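PDB 3G79: NDP-N-acetyl-D-galactosaminuronic acid dehydrogenase from Methanosarcina mazei Go1, which probably catalyses the NAD-dependent oxidation of UDP-N-acetyl-mannosamine to UDP-N-acetyl-mannosaminouronate, using two NAD molecules per sugar. Local coordinates for residues L430-A435 with K461-K466. Residues are numbered along the deposited sequence; the frame is centred on the assembly and turned at random.
Sequences LKADWA and KGFVYK
The backbone oxygen of Ala-432 faces the edge of the Phe-463 ring, 3.6 Å from CE1 and nearly in the ring plane, so the partial negative charge of the carbonyl probably meets the slightly positive C-H rim. Here, in the C-terminal, probably UDP-binding domain, whose parallel sheet follows the Rossmann strand order, the first turn of helix 432-439 packs on the loop that leads from helix 455-459 into strand 464-467. That strand is one of the two outermost strands of the sheet within the chain. At CZ the same ring edge takes on the methyl of Ala-435: its CB lies 3.9 Å away, near the plane of the ring. One helical turn thus offers both a carbonyl and a methyl to a single aromatic edge. Phe-463 also packs edge-to-face with Phe-458 of helix 455-459, which closes in a Schellman motif, with Phe-463 N bonded to Phe-458 O and Gly-462 N to Ile-459 O; Gly-462, at positive phi, is the C-prime residue. Helix 455-459 also reaches the start of helix 432-439, where Glu-457 OE1 bonds Ala-432 N.

The aliphatic base of Lys-461 rests on the Ala-432 methyl, with CB and CG both 4.0 Å from Ala-432 CB. Its CG lies anti to the backbone N and the chain bends at chi2 (83°). Farther out, the side chains of Lys-461 and Asp-433 cross at about a right angle. A salt bridge is modelled between them, but its 2.4 Å from Asp-433 OD1 to Lys-461 NZ is doubtful, because OD1 also clashes with Lys-461 CE. On the backbone side, Lys-461 O accepts a hydrogen bond from NZ of Lys-436, the residue after Ala-435.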
ATOM      1  N   LEU A 430      13.414  16.138 -24.155  1.00 39.33           N
ATOM      2  CA  LEU A 430      13.102  15.835 -25.563  1.00 38.92           C
ATOM      3  C   LEU A 430      11.963  16.708 -26.097  1.00 40.24           C
ATOM      4  O   LEU A 430      10.829  16.674 -25.584  1.00 41.21           O
ATOM      5  CB  LEU A 430      12.783  14.340 -25.764  1.00 37.88           C
ATOM      6  CG  LEU A 430      12.485  13.824 -27.186  1.00 30.29           C
ATOM      7  CD1 LEU A 430      13.733  13.724 -28.051  1.00 37.08           C
ATOM      8  CD2 LEU A 430      11.798  12.491 -27.154  1.00 37.51           C
ATOM      9  N   LYS A 431      12.269  17.478 -27.136  1.00 40.78           N
ATOM     10  CA  LYS A 431      11.301  18.404 -27.738  1.00 41.86           C
ATOM     11  C   LYS A 431      10.710  17.821 -29.029  1.00 40.79           C
ATOM     12  O   LYS A 431      11.434  17.205 -29.831  1.00 40.70           O
ATOM     13  CB  LYS A 431      11.925  19.805 -27.966  1.00 43.54           C
ATOM     14  CG  LYS A 431      13.464  19.837 -27.972  1.00 70.74           C
ATOM     15  CD  LYS A 431      14.045  20.988 -28.826  1.00 46.16           C
ATOM     16  CE  LYS A 431      15.559  20.774 -29.109  1.00 70.93           C
ATOM     17  NZ  LYS A 431      16.037  21.352 -30.422  1.00 46.80           N
ATOM     18  N   ALA A 432       9.399  18.008 -29.217  1.00 39.06           N
ATOM     19  CA  ALA A 432       8.691  17.382 -30.329  1.00 38.90           C
ATOM     20  C   ALA A 432       9.329  17.632 -31.717  1.00 39.23           C
ATOM     21  O   ALA A 432       9.560  16.687 -32.466  1.00 39.81           O
ATOM     22  CB  ALA A 432       7.190  17.781 -30.326  1.00 38.79           C
ATOM     23  N   ASP A 433       9.601  18.894 -32.044  1.00 38.75           N
ATOM     24  CA  ASP A 433      10.193  19.295 -33.325  1.00 38.77           C
ATOM     25  C   ASP A 433      11.358  18.417 -33.727  1.00 37.65           C
ATOM     26  O   ASP A 433      11.442  17.929 -34.862  1.00 37.52           O
ATOM     27  CB  ASP A 433      10.780  20.706 -33.216  1.00 39.56           C
ATOM     28  CG  ASP A 433       9.752  21.777 -33.266  1.00 49.68           C
ATOM     29  OD1 ASP A 433       8.648  21.516 -33.772  1.00 39.70           O
ATOM     30  OD2 ASP A 433      10.070  22.894 -32.783  1.00 40.50           O
ATOM     31  N   TRP A 434      12.262  18.265 -32.769  1.00 36.59           N
ATOM     32  CA  TRP A 434      13.539  17.634 -32.973  1.00 36.04           C
ATOM     33  C   TRP A 434      13.357  16.157 -33.279  1.00 35.50           C
ATOM     34  O   TRP A 434      13.900  15.652 -34.259  1.00 36.09           O
ATOM     35  CB  TRP A 434      14.414  17.830 -31.740  1.00 35.46           C
ATOM     36  CG  TRP A 434      15.792  17.403 -31.940  1.00 35.29           C
ATOM     37  CD1 TRP A 434      16.822  18.164 -32.411  1.00 35.64           C
ATOM     38  CD2 TRP A 434      16.336  16.104 -31.673  1.00 35.51           C
ATOM     39  NE1 TRP A 434      17.984  17.414 -32.453  1.00 35.59           N
ATOM     40  CE2 TRP A 434      17.709  16.147 -32.011  1.00 35.46           C
ATOM     41  CE3 TRP A 434      15.802  14.913 -31.183  1.00 35.38           C
ATOM     42  CZ2 TRP A 434      18.554  15.039 -31.870  1.00 35.42           C
ATOM     43  CZ3 TRP A 434      16.642  13.817 -31.044  1.00 35.42           C
ATOM     44  CH2 TRP A 434      18.003  13.890 -31.386  1.00 35.46           C
ATOM     45  N   ALA A 435      12.577  15.477 -32.457  1.00 34.68           N
ATOM     46  CA  ALA A 435      12.322  14.047 -32.656  1.00 33.94           C
ATOM     47  C   ALA A 435      11.578  13.831 -33.957  1.00 34.15           C
ATOM     48  O   ALA A 435      11.822  12.849 -34.662  1.00 34.68           O
ATOM     49  CB  ALA A 435      11.544  13.455 -31.481  1.00 32.87           C
ATOM     50  N   LYS A 461       2.042  18.118 -33.217  1.00 35.74           N
ATOM     51  CA  LYS A 461       3.193  18.159 -34.105  1.00 36.40           C
ATOM     52  C   LYS A 461       3.174  16.916 -35.011  1.00 36.07           C
ATOM     53  O   LYS A 461       4.199  16.561 -35.617  1.00 36.09           O
ATOM     54  CB  LYS A 461       4.462  18.206 -33.242  1.00 37.20           C
ATOM     55  CG  LYS A 461       5.774  18.431 -33.962  1.00 56.86           C
ATOM     56  CD  LYS A 461       6.071  19.915 -34.246  1.00 39.80           C
ATOM     57  CE  LYS A 461       7.111  20.031 -35.392  1.00 57.04           C
ATOM     58  NZ  LYS A 461       7.461  21.440 -35.838  1.00 40.65           N
ATOM     59  N   GLY A 462       2.018  16.245 -35.056  1.00 35.06           N
ATOM     60  CA  GLY A 462       1.798  15.114 -35.948  1.00 34.76           C
ATOM     61  C   GLY A 462       2.007  13.706 -35.393  1.00 34.90           C
ATOM     62  O   GLY A 462       1.670  12.708 -36.073  1.00 35.78           O
ATOM     63  N   PHE A 463       2.554  13.597 -34.176  1.00 32.86           N
ATOM     64  CA  PHE A 463       2.905  12.284 -33.622  1.00 30.18           C
ATOM     65  C   PHE A 463       1.702  11.443 -33.348  1.00 28.54           C
ATOM     66  O   PHE A 463       0.592  11.973 -33.225  1.00 28.55           O
ATOM     67  CB  PHE A 463       3.603  12.430 -32.294  1.00 28.66           C
ATOM     68  CG  PHE A 463       5.031  12.678 -32.400  1.00 26.48           C
ATOM     69  CD1 PHE A 463       5.507  13.962 -32.605  1.00 28.74           C
ATOM     70  CD2 PHE A 463       5.934  11.644 -32.259  1.00 28.17           C
ATOM     71  CE1 PHE A 463       6.908  14.212 -32.674  1.00 26.95           C
ATOM     72  CE2 PHE A 463       7.318  11.875 -32.323  1.00 26.60           C
ATOM     73  CZ  PHE A 463       7.803  13.149 -32.514  1.00 28.28           C
ATOM     74  N   VAL A 464       1.935  10.141 -33.222  1.00 26.43           N
ATOM     75  CA  VAL A 464       0.931   9.272 -32.676  1.00 26.33           C
ATOM     76  C   VAL A 464       1.417   8.822 -31.309  1.00 26.20           C
ATOM     77  O   VAL A 464       2.492   8.194 -31.212  1.00 26.21           O
ATOM     78  CB  VAL A 464       0.725   8.034 -33.527  1.00 26.62           C
ATOM     79  CG1 VAL A 464      -0.396   7.166 -32.905  1.00 31.97           C
ATOM     80  CG2 VAL A 464       0.412   8.412 -34.979  1.00 31.74           C
ATOM     81  N   TYR A 465       0.616   9.116 -30.272  1.00 25.20           N
ATOM     82  CA  TYR A 465       1.070   9.023 -28.866  1.00 23.81           C
ATOM     83  C   TYR A 465       0.413   7.944 -28.067  1.00 23.23           C
ATOM     84  O   TYR A 465      -0.748   7.707 -28.207  1.00 24.45           O
ATOM     85  CB  TYR A 465       0.834  10.352 -28.143  1.00 23.23           C
ATOM     86  CG  TYR A 465       0.969  10.287 -26.640  1.00 26.05           C
ATOM     87  CD1 TYR A 465       2.187  10.609 -26.012  1.00 22.69           C
ATOM     88  CD2 TYR A 465      -0.108   9.902 -25.843  1.00 22.39           C
ATOM     89  CE1 TYR A 465       2.322  10.552 -24.624  1.00 26.81           C
ATOM     90  CE2 TYR A 465       0.017   9.818 -24.446  1.00 26.43           C
ATOM     91  CZ  TYR A 465       1.227  10.159 -23.836  1.00 22.65           C
ATOM     92  OH  TYR A 465       1.379  10.074 -22.448  1.00 27.28           O
ATOM     93  N   LYS A 466       1.172   7.323 -27.185  1.00 23.28           N
ATOM     94  CA  LYS A 466       0.673   6.380 -26.179  1.00 22.71           C
ATOM     95  C   LYS A 466       1.545   6.554 -24.944  1.00 24.12           C
ATOM     96  O   LYS A 466       2.781   6.786 -25.039  1.00 23.47           O
ATOM     97  CB  LYS A 466       0.837   4.956 -26.654  1.00 21.18           C
ATOM     98  CG  LYS A 466       0.057   4.618 -27.884  1.00 26.28           C
ATOM     99  CD  LYS A 466      -1.358   4.238 -27.596  1.00 19.72           C
ATOM    100  CE  LYS A 466      -2.030   3.755 -28.895  1.00 26.76           C
ATOM    101  NZ  LYS A 466      -3.510   3.467 -28.800  1.00 19.55           N
TER